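PDB 2WLR: thiosulfate sulfurtransferase YnjE from Escherichia coli, which catalyses transfer of sulfur from thiosulfate to cyanide, giving thiocyanate and sulfite, as a monomeric periplasmic enzyme of the rhodanese family. Local coordinates for residues T11-Q14 with L15-N19; Q124-Y127 with P128-H132; R280-L283 with H284-D287; G391-Y394 with E395-S398. All coordinates share one frame; numbering follows the deposited sequence.

Contact 1: residues T11-Q14 with L15-N19; sequences TLDQ and LQQQN
One water molecule joins Asp13, Gln16 and Gln17. The water donates to Asp13 OD1 at 2.8 Å and to Gln16 OE1 at 2.7 Å, and accepts from Gln17 NE2 at 3.0 Å. Gln17 is bent at its second torsion (chi2 -60°), turning its amide toward the water, and its CG passes 4.0 Å from Asp13 OD2. Beside this bridge, Gln16 lays the end of its extended chain against Leu12, NE2 to CG at 3.8 Å.

The backbone is helix 12-17, just before strand 21-24, and both its ends are capped. Leu15 N bonds Thr11 O at 2.8 Å, and bonds from Gln16 N to Leu12 O and Gln17 N to Asp13 O follow; the next, Gln18 N to Gln14 O, is weak. Thr11 and Gln14 form a capping box: Gln14 N donates to Thr11 OG1 at 3.2 Å, and Thr11 N reaches a lone pair of Gln14 OE1 at 2.9 Å. Asn19, with positive phi, is the C-prime residue of a Schellman motif. The capping box thus occupies Gln14 N and Thr11 N, Asp108 takes Leu12 N, and the acid and two glutamines share one water on the exposed side of the helix.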
# COMPACT_ATOMS: atom_id res chain seq x y z
N THR A 11 -17.22 3.08 27.29
CA THR A 11 -15.77 3.24 27.31
C THR A 11 -15.16 2.03 26.63
O THR A 11 -15.84 1.01 26.41
CB THR A 11 -15.22 3.33 28.72
OG1 THR A 11 -15.50 2.08 29.40
CG2 THR A 11 -15.82 4.52 29.45
N LEU A 12 -13.87 2.12 26.29
CA LEU A 12 -13.20 1.00 25.69
C LEU A 12 -13.27 -0.22 26.60
O LEU A 12 -13.47 -1.32 26.13
CB LEU A 12 -11.74 1.32 25.33
CG LEU A 12 -11.00 0.26 24.50
CD1 LEU A 12 -11.65 0.08 23.15
CD2 LEU A 12 -9.51 0.61 24.38
N ASP A 13 -13.04 -0.05 27.90
CA ASP A 13 -13.09 -1.21 28.80
C ASP A 13 -14.46 -1.85 28.80
O ASP A 13 -14.58 -3.08 28.83
CB ASP A 13 -12.73 -0.83 30.24
CG ASP A 13 -12.73 -2.04 31.16
OD1 ASP A 13 -11.78 -2.86 31.07
OD2 ASP A 13 -13.70 -2.21 31.95
N GLN A 14 -15.51 -1.04 28.82
CA GLN A 14 -16.87 -1.54 28.75
C GLN A 14 -17.12 -2.28 27.45
O GLN A 14 -17.71 -3.37 27.42
CB GLN A 14 -17.87 -0.42 28.91
CG GLN A 14 -17.93 0.13 30.31
CD GLN A 14 -18.87 1.31 30.42
OE1 GLN A 14 -18.81 2.24 29.62
NE2 GLN A 14 -19.77 1.27 31.41
N LEU A 15 -16.67 -1.69 26.36
CA LEU A 15 -16.81 -2.31 25.07
C LEU A 15 -16.16 -3.69 25.03
O LEU A 15 -16.73 -4.65 24.49
CB LEU A 15 -16.21 -1.39 24.01
CG LEU A 15 -16.40 -1.82 22.55
CD1 LEU A 15 -17.84 -1.75 22.09
CD2 LEU A 15 -15.52 -0.95 21.65
N GLN A 16 -14.95 -3.80 25.58
CA GLN A 16 -14.23 -5.07 25.61
C GLN A 16 -14.94 -6.11 26.46
O GLN A 16 -15.01 -7.29 26.09
CB GLN A 16 -12.80 -4.87 26.11
CG GLN A 16 -11.89 -4.17 25.08
CD GLN A 16 -10.57 -3.67 25.69
OE1 GLN A 16 -10.40 -3.70 26.91
NE2 GLN A 16 -9.63 -3.22 24.84
N GLN A 17 -15.45 -5.68 27.61
CA GLN A 17 -16.10 -6.61 28.54
C GLN A 17 -17.45 -7.09 28.00
O GLN A 17 -17.96 -8.12 28.42
CB GLN A 17 -16.22 -5.98 29.94
CG GLN A 17 -14.85 -5.76 30.65
CD GLN A 17 -14.05 -7.03 30.86
OE1 GLN A 17 -14.58 -8.02 31.35
NE2 GLN A 17 -12.76 -7.00 30.49
N GLN A 18 -17.97 -6.39 27.00
CA GLN A 18 -19.22 -6.72 26.31
C GLN A 18 -19.01 -7.30 24.93
O GLN A 18 -19.97 -7.48 24.17
CB GLN A 18 -20.10 -5.46 26.24
CG GLN A 18 -20.51 -4.98 27.63
CD GLN A 18 -21.26 -3.67 27.66
OE1 GLN A 18 -22.19 -3.43 26.88
NE2 GLN A 18 -20.92 -2.83 28.64
N ASN A 19 -17.76 -7.63 24.60
CA ASN A 19 -17.41 -8.28 23.34
C ASN A 19 -17.85 -7.47 22.12
O ASN A 19 -18.37 -8.01 21.14
CB ASN A 19 -17.97 -9.71 23.31
CG ASN A 19 -17.34 -10.57 22.21
OD1 ASN A 19 -16.19 -10.35 21.82
ND2 ASN A 19 -18.08 -11.56 21.74
O HOH W 1 -11.08 -4.87 29.21

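Contact 2: residues Q124-Y127 with P128-H132; sequences QLVY and PQWLH
Tyr127 spreads one ring face over the CB of Trp130, which stands 3.9 Å from the ring centroid and 19° off its normal, a CH-pi contact displaced toward the rim. The tyrosine's first torsion (chi1 66°) sets CG between the backbone N and the carbonyl carbon, folding the ring back over the helix start; CE2 also comes within 3.8 Å of Gln129 CB. The side chains of Tyr127 and Trp130 cross at about a right angle. A second CH-pi contact lies one residue earlier: Val126 CG1 sits over a face of the Trp130 six-membered ring, 3.9 Å from its centroid, with Val126 CB 3.6 Å from Trp130 CE3.

Tyr127 is also the N-cap, and its O accepts from Leu131 N at 3.3 Å, with a weak bond from Trp130 N. A serine in place of Tyr127 would probably leave Trp130 CB without its aromatic cover and open a gap beside Gln129. Trp34 meets both aromatic rings, edge-to-face in the case of Tyr127, and Thr141 O takes the indole NH of Trp130. The contact joins strand 125-126, an outermost strand paired with strand 231-234, to helix 128-135, whose Pro128 and Leu131 rest on Trp241 of helix 238-243.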
# COMPACT_ATOMS: atom_id res chain seq x y z
N GLN A 124 5.74 6.00 6.16
CA GLN A 124 6.09 5.65 4.77
C GLN A 124 4.97 5.83 3.80
O GLN A 124 5.21 5.82 2.60
CB GLN A 124 6.57 4.22 4.70
CG GLN A 124 7.93 4.01 5.42
CD GLN A 124 8.25 2.56 5.71
OE1 GLN A 124 7.51 1.63 5.38
NE2 GLN A 124 9.42 2.35 6.31
N LEU A 125 3.74 5.93 4.29
CA LEU A 125 2.53 6.07 3.46
C LEU A 125 1.94 7.41 3.78
O LEU A 125 1.08 7.54 4.66
CB LEU A 125 1.52 4.94 3.73
CG LEU A 125 1.98 3.57 3.27
CD1 LEU A 125 1.04 2.50 3.77
CD2 LEU A 125 2.09 3.45 1.76
N VAL A 126 2.39 8.42 3.06
CA VAL A 126 1.94 9.79 3.34
C VAL A 126 0.58 10.12 2.70
O VAL A 126 0.03 9.34 1.92
CB VAL A 126 3.02 10.81 2.95
CG1 VAL A 126 4.39 10.38 3.53
CG2 VAL A 126 3.07 11.00 1.41
N TYR A 127 0.04 11.29 3.01
CA TYR A 127 -1.26 11.71 2.54
C TYR A 127 -1.18 13.18 2.07
O TYR A 127 -0.19 13.87 2.38
CB TYR A 127 -2.30 11.49 3.64
CG TYR A 127 -2.14 12.33 4.88
CD1 TYR A 127 -1.23 12.01 5.87
CD2 TYR A 127 -2.93 13.46 5.06
CE1 TYR A 127 -1.13 12.77 7.00
CE2 TYR A 127 -2.81 14.25 6.21
CZ TYR A 127 -1.91 13.90 7.16
OH TYR A 127 -1.84 14.70 8.28
N PRO A 128 -2.18 13.65 1.31
CA PRO A 128 -2.00 14.94 0.62
C PRO A 128 -1.70 16.15 1.49
O PRO A 128 -0.75 16.89 1.22
CB PRO A 128 -3.30 15.10 -0.18
CG PRO A 128 -3.69 13.70 -0.48
CD PRO A 128 -3.36 12.95 0.80
N GLN A 129 -2.49 16.38 2.52
CA GLN A 129 -2.23 17.54 3.37
C GLN A 129 -0.82 17.56 3.93
O GLN A 129 -0.18 18.61 4.03
CB GLN A 129 -3.26 17.66 4.49
CG GLN A 129 -3.21 19.04 5.15
CD GLN A 129 -3.61 20.17 4.20
OE1 GLN A 129 -4.63 20.06 3.49
NE2 GLN A 129 -2.81 21.22 4.15
N TRP A 130 -0.30 16.39 4.27
CA TRP A 130 1.04 16.30 4.86
C TRP A 130 2.04 16.82 3.85
O TRP A 130 2.92 17.61 4.16
CB TRP A 130 1.37 14.85 5.23
CG TRP A 130 2.75 14.63 5.78
CD1 TRP A 130 3.12 14.71 7.10
CD2 TRP A 130 3.95 14.29 5.06
NE1 TRP A 130 4.45 14.44 7.24
CE2 TRP A 130 4.99 14.18 6.00
CE3 TRP A 130 4.24 14.09 3.70
CZ2 TRP A 130 6.30 13.88 5.63
CZ3 TRP A 130 5.53 13.77 3.35
CH2 TRP A 130 6.54 13.67 4.31
N LEU A 131 1.91 16.36 2.61
CA LEU A 131 2.85 16.72 1.58
C LEU A 131 2.72 18.19 1.25
O LEU A 131 3.70 18.87 1.01
CB LEU A 131 2.59 15.87 0.35
CG LEU A 131 3.55 15.99 -0.81
CD1 LEU A 131 4.99 15.83 -0.34
CD2 LEU A 131 3.15 14.94 -1.85
N HIS A 132 1.49 18.70 1.21
CA HIS A 132 1.31 20.12 0.96
C HIS A 132 1.99 20.93 2.08
O HIS A 132 2.75 21.86 1.80
CB HIS A 132 -0.16 20.44 0.82
CG HIS A 132 -0.43 21.89 0.61
ND1 HIS A 132 -0.03 22.56 -0.52
CD2 HIS A 132 -1.04 22.79 1.40
CE1 HIS A 132 -0.39 23.83 -0.42
NE2 HIS A 132 -1.00 24.00 0.74

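Contact 3: residues R280-L283 with H284-D287; sequences RGLL and HRQD
At the edge of the Arg285 guanidinium, Gly281 O and Asp287 OD2 lie in its plane, whereas Asp287 OD1 is tilted 17° from it. The His284 ring has Leu283 CB over one face, 4.0 Å from the centroid, in a CH-pi contact. Arg285 NH1 donates to Gly281 O at 2.9 Å, approaching from above the carbonyl plane (39° out of it) and not on a lone pair. A bend at the third torsion (chi3 66°) swings the guanidinium back along the turn, where NH1 also comes 3.9 Å from Leu282 CD2. Its other two nitrogens grip the acid side-on, NE to Asp287 OD1 at 2.9 Å and NH2 to Asp287 OD2 at 3.1 Å, forming a salt bridge.

A water accepts from Arg285 N at 3.1 Å and hydrogen-bonds Leu282 O at 2.6 Å. Arg280 to Leu283 form a type I beta turn, and His284 follows with positive phi. A leucine in place of Arg285 would probably deprive Asp287 of its charge partner and Gly281 O of its donor. Between helix 276-280 and strand 288-292, one cation therefore ties a turn carbonyl to an acid beyond the turn, and the paired charges probably offset one another.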
# COMPACT_ATOMS: atom_id res chain seq x y z
N ARG A 280 12.89 -19.80 -6.00
CA ARG A 280 12.65 -21.26 -6.01
C ARG A 280 12.91 -21.83 -4.64
O ARG A 280 12.18 -22.71 -4.16
CB ARG A 280 13.57 -21.93 -7.03
CG ARG A 280 13.25 -23.40 -7.24
CD ARG A 280 14.33 -24.12 -8.05
NE ARG A 280 14.71 -23.42 -9.28
CZ ARG A 280 14.02 -23.46 -10.42
NH1 ARG A 280 12.89 -24.15 -10.51
NH2 ARG A 280 14.46 -22.76 -11.46
N GLY A 281 13.95 -21.33 -3.98
CA GLY A 281 14.30 -21.76 -2.63
C GLY A 281 13.28 -21.49 -1.53
O GLY A 281 13.40 -22.02 -0.42
N LEU A 282 12.28 -20.64 -1.80
CA LEU A 282 11.28 -20.32 -0.79
C LEU A 282 10.09 -21.29 -0.83
O LEU A 282 9.26 -21.29 0.08
CB LEU A 282 10.74 -18.91 -0.99
CG LEU A 282 11.75 -17.77 -0.94
CD1 LEU A 282 11.00 -16.43 -1.05
CD2 LEU A 282 12.55 -17.78 0.33
N LEU A 283 9.99 -22.05 -1.91
CA LEU A 283 8.86 -22.95 -2.13
C LEU A 283 8.88 -24.16 -1.21
O LEU A 283 9.94 -24.61 -0.73
CB LEU A 283 8.81 -23.41 -3.58
CG LEU A 283 8.69 -22.30 -4.64
CD1 LEU A 283 8.97 -22.87 -6.04
CD2 LEU A 283 7.33 -21.69 -4.56
N HIS A 284 7.66 -24.64 -0.93
CA HIS A 284 7.43 -25.85 -0.13
C HIS A 284 7.98 -25.74 1.28
O HIS A 284 8.57 -26.69 1.80
CB HIS A 284 7.96 -27.07 -0.89
CG HIS A 284 7.49 -27.10 -2.30
ND1 HIS A 284 8.35 -26.98 -3.37
CD2 HIS A 284 6.24 -27.13 -2.83
CE1 HIS A 284 7.65 -26.99 -4.50
NE2 HIS A 284 6.37 -27.08 -4.19
N ARG A 285 7.76 -24.59 1.91
CA ARG A 285 8.26 -24.33 3.25
C ARG A 285 7.19 -23.69 4.10
O ARG A 285 6.28 -23.04 3.58
CB ARG A 285 9.45 -23.39 3.20
CG ARG A 285 10.72 -24.04 2.61
CD ARG A 285 11.80 -23.02 2.27
NE ARG A 285 12.33 -22.37 3.46
CZ ARG A 285 13.21 -21.37 3.44
NH1 ARG A 285 13.67 -20.95 2.28
NH2 ARG A 285 13.61 -20.80 4.56
N GLN A 286 7.34 -23.85 5.41
CA GLN A 286 6.48 -23.18 6.37
C GLN A 286 7.11 -21.88 6.89
O GLN A 286 6.40 -21.00 7.41
CB GLN A 286 6.12 -24.13 7.52
CG GLN A 286 5.39 -25.38 7.03
CD GLN A 286 4.05 -25.06 6.37
OE1 GLN A 286 3.26 -24.26 6.89
NE2 GLN A 286 3.80 -25.69 5.22
N ASP A 287 8.43 -21.76 6.77
CA ASP A 287 9.14 -20.56 7.20
C ASP A 287 9.44 -19.57 6.05
O ASP A 287 10.20 -18.60 6.24
CB ASP A 287 10.44 -20.94 7.96
CG ASP A 287 11.48 -21.61 7.08
OD1 ASP A 287 11.11 -22.22 6.07
OD2 ASP A 287 12.69 -21.53 7.40
O HOH W 2 6.78 -21.97 0.64

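Contact 4: residues G391-Y394 with E395-S398; sequences GGWY and EWSS
The Gly-Gly-Trp run leading into helix 392-396 fits the C-terminal rhodanese signature, placed just after strand 386-389 and close to the active-site loop. Tyr394 is backbone-bonded to Gly366, next to Cys365, the persulfide-forming residue, which is 3-sulfinoalanine in this crystal.

Trp393 and Ser397 make the closest side-chain contact: Ser397 CB lies over one face of the indole, 3.5 Å from the centroid of the six-membered ring and 14° off its normal. With chi1 at 68°, the serine hydroxyl turns back to donate to Trp393 O at 2.7 Å. Ser397 N bonds the same oxygen at 3.0 Å from the opposite face of the carbonyl plane, so two donors grip it. A water donates to both Ser397 OG and Tyr394 O. At the next residue, Ser398 OG donates to a lone pair of Glu395 O at 2.6 Å.

Trp396 crosses Trp393 at about a right angle, CD1 to CZ3 at 4.0 Å. Glu395 and Gly391 pack closely, OE1 to CA at 3.4 Å, where a CB on Gly391 would collide with Glu395 OE1, the oxygen that Tyr389 OH and a water also bond. Trp393 makes a cation-pi contact with Arg294 and gives its NH to Pro311 O. Two serine hydroxyls thus add a second donor to the carbonyls of Trp393 and Glu395, while the two buried indoles pack into the fold.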
# COMPACT_ATOMS: atom_id res chain seq x y z
N GLY A 391 11.80 -11.41 -11.59
CA GLY A 391 11.47 -12.12 -12.83
C GLY A 391 10.00 -12.53 -12.95
O GLY A 391 9.40 -12.47 -14.03
N GLY A 392 9.43 -12.97 -11.83
CA GLY A 392 8.03 -13.33 -11.78
C GLY A 392 7.66 -14.43 -12.75
O GLY A 392 8.47 -15.30 -13.11
N TRP A 393 6.41 -14.37 -13.19
CA TRP A 393 5.90 -15.39 -14.08
C TRP A 393 6.55 -15.29 -15.45
O TRP A 393 6.78 -16.30 -16.12
CB TRP A 393 4.38 -15.28 -14.18
CG TRP A 393 3.81 -16.18 -15.23
CD1 TRP A 393 3.22 -15.80 -16.39
CD2 TRP A 393 3.73 -17.61 -15.17
NE1 TRP A 393 2.80 -16.92 -17.09
CE2 TRP A 393 3.11 -18.04 -16.37
CE3 TRP A 393 4.16 -18.55 -14.25
CZ2 TRP A 393 2.91 -19.40 -16.65
CZ3 TRP A 393 3.97 -19.89 -14.52
CH2 TRP A 393 3.33 -20.30 -15.71
N TYR A 394 6.89 -14.09 -15.89
CA TYR A 394 7.56 -13.94 -17.19
C TYR A 394 8.87 -14.70 -17.27
O TYR A 394 9.13 -15.40 -18.24
CB TYR A 394 7.81 -12.45 -17.50
CG TYR A 394 8.11 -12.06 -18.94
CD1 TYR A 394 7.78 -12.89 -20.02
CD2 TYR A 394 8.66 -10.82 -19.23
CE1 TYR A 394 8.05 -12.49 -21.33
CE2 TYR A 394 8.92 -10.43 -20.53
CZ TYR A 394 8.59 -11.26 -21.58
OH TYR A 394 8.87 -10.81 -22.86
N GLU A 395 9.70 -14.57 -16.25
CA GLU A 395 10.94 -15.30 -16.21
C GLU A 395 10.69 -16.78 -15.98
O GLU A 395 11.25 -17.62 -16.72
CB GLU A 395 11.86 -14.73 -15.14
CG GLU A 395 13.24 -15.37 -15.18
CD GLU A 395 14.12 -15.00 -14.03
OE1 GLU A 395 13.63 -14.77 -12.90
OE2 GLU A 395 15.34 -14.99 -14.29
N TRP A 396 9.91 -17.12 -14.97
CA TRP A 396 9.72 -18.52 -14.56
C TRP A 396 9.28 -19.34 -15.75
O TRP A 396 9.88 -20.39 -16.05
CB TRP A 396 8.68 -18.60 -13.45
CG TRP A 396 8.52 -19.94 -12.84
CD1 TRP A 396 7.60 -20.88 -13.16
CD2 TRP A 396 9.26 -20.46 -11.74
NE1 TRP A 396 7.72 -21.96 -12.36
CE2 TRP A 396 8.74 -21.75 -11.46
CE3 TRP A 396 10.32 -19.98 -10.97
CZ2 TRP A 396 9.24 -22.55 -10.45
CZ3 TRP A 396 10.82 -20.78 -9.96
CH2 TRP A 396 10.27 -22.05 -9.70
N SER A 397 8.27 -18.86 -16.45
CA SER A 397 7.64 -19.62 -17.52
C SER A 397 8.42 -19.55 -18.84
O SER A 397 8.04 -20.22 -19.81
CB SER A 397 6.18 -19.17 -17.70
OG SER A 397 6.05 -17.85 -18.21
N SER A 398 9.49 -18.77 -18.88
CA SER A 398 10.37 -18.73 -20.06
C SER A 398 11.12 -20.05 -20.21
O SER A 398 11.58 -20.39 -21.32
CB SER A 398 11.35 -17.54 -20.00
OG SER A 398 12.38 -17.76 -19.05
O HOH W 3 14.55 -12.36 -11.66
O HOH W 4 7.14 -16.34 -20.06

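In the fold
All four contacts are local, and they differ in what faces them. Contact 1, on helix 12-17 near the N-terminus, is a partly buried helix whose outer side is polar and water-bridged, about 23 Å or more from the others between nearest atoms. Contact 2 swaps amides for aromatic faces at the edge strand of the second parallel sheet. Contacts 3 and 4 belong to one rhodanese-like domain, their centres 18 Å apart, and they touch: Leu283 CD1 packs 4.0 Å from Trp396 CH2. Yet contact 3 is a surface turn held by an arginine that bonds a carbonyl and pairs with an acid, whereas contact 4 is half buried, rich in indole packing, and the one beside the active-site loop.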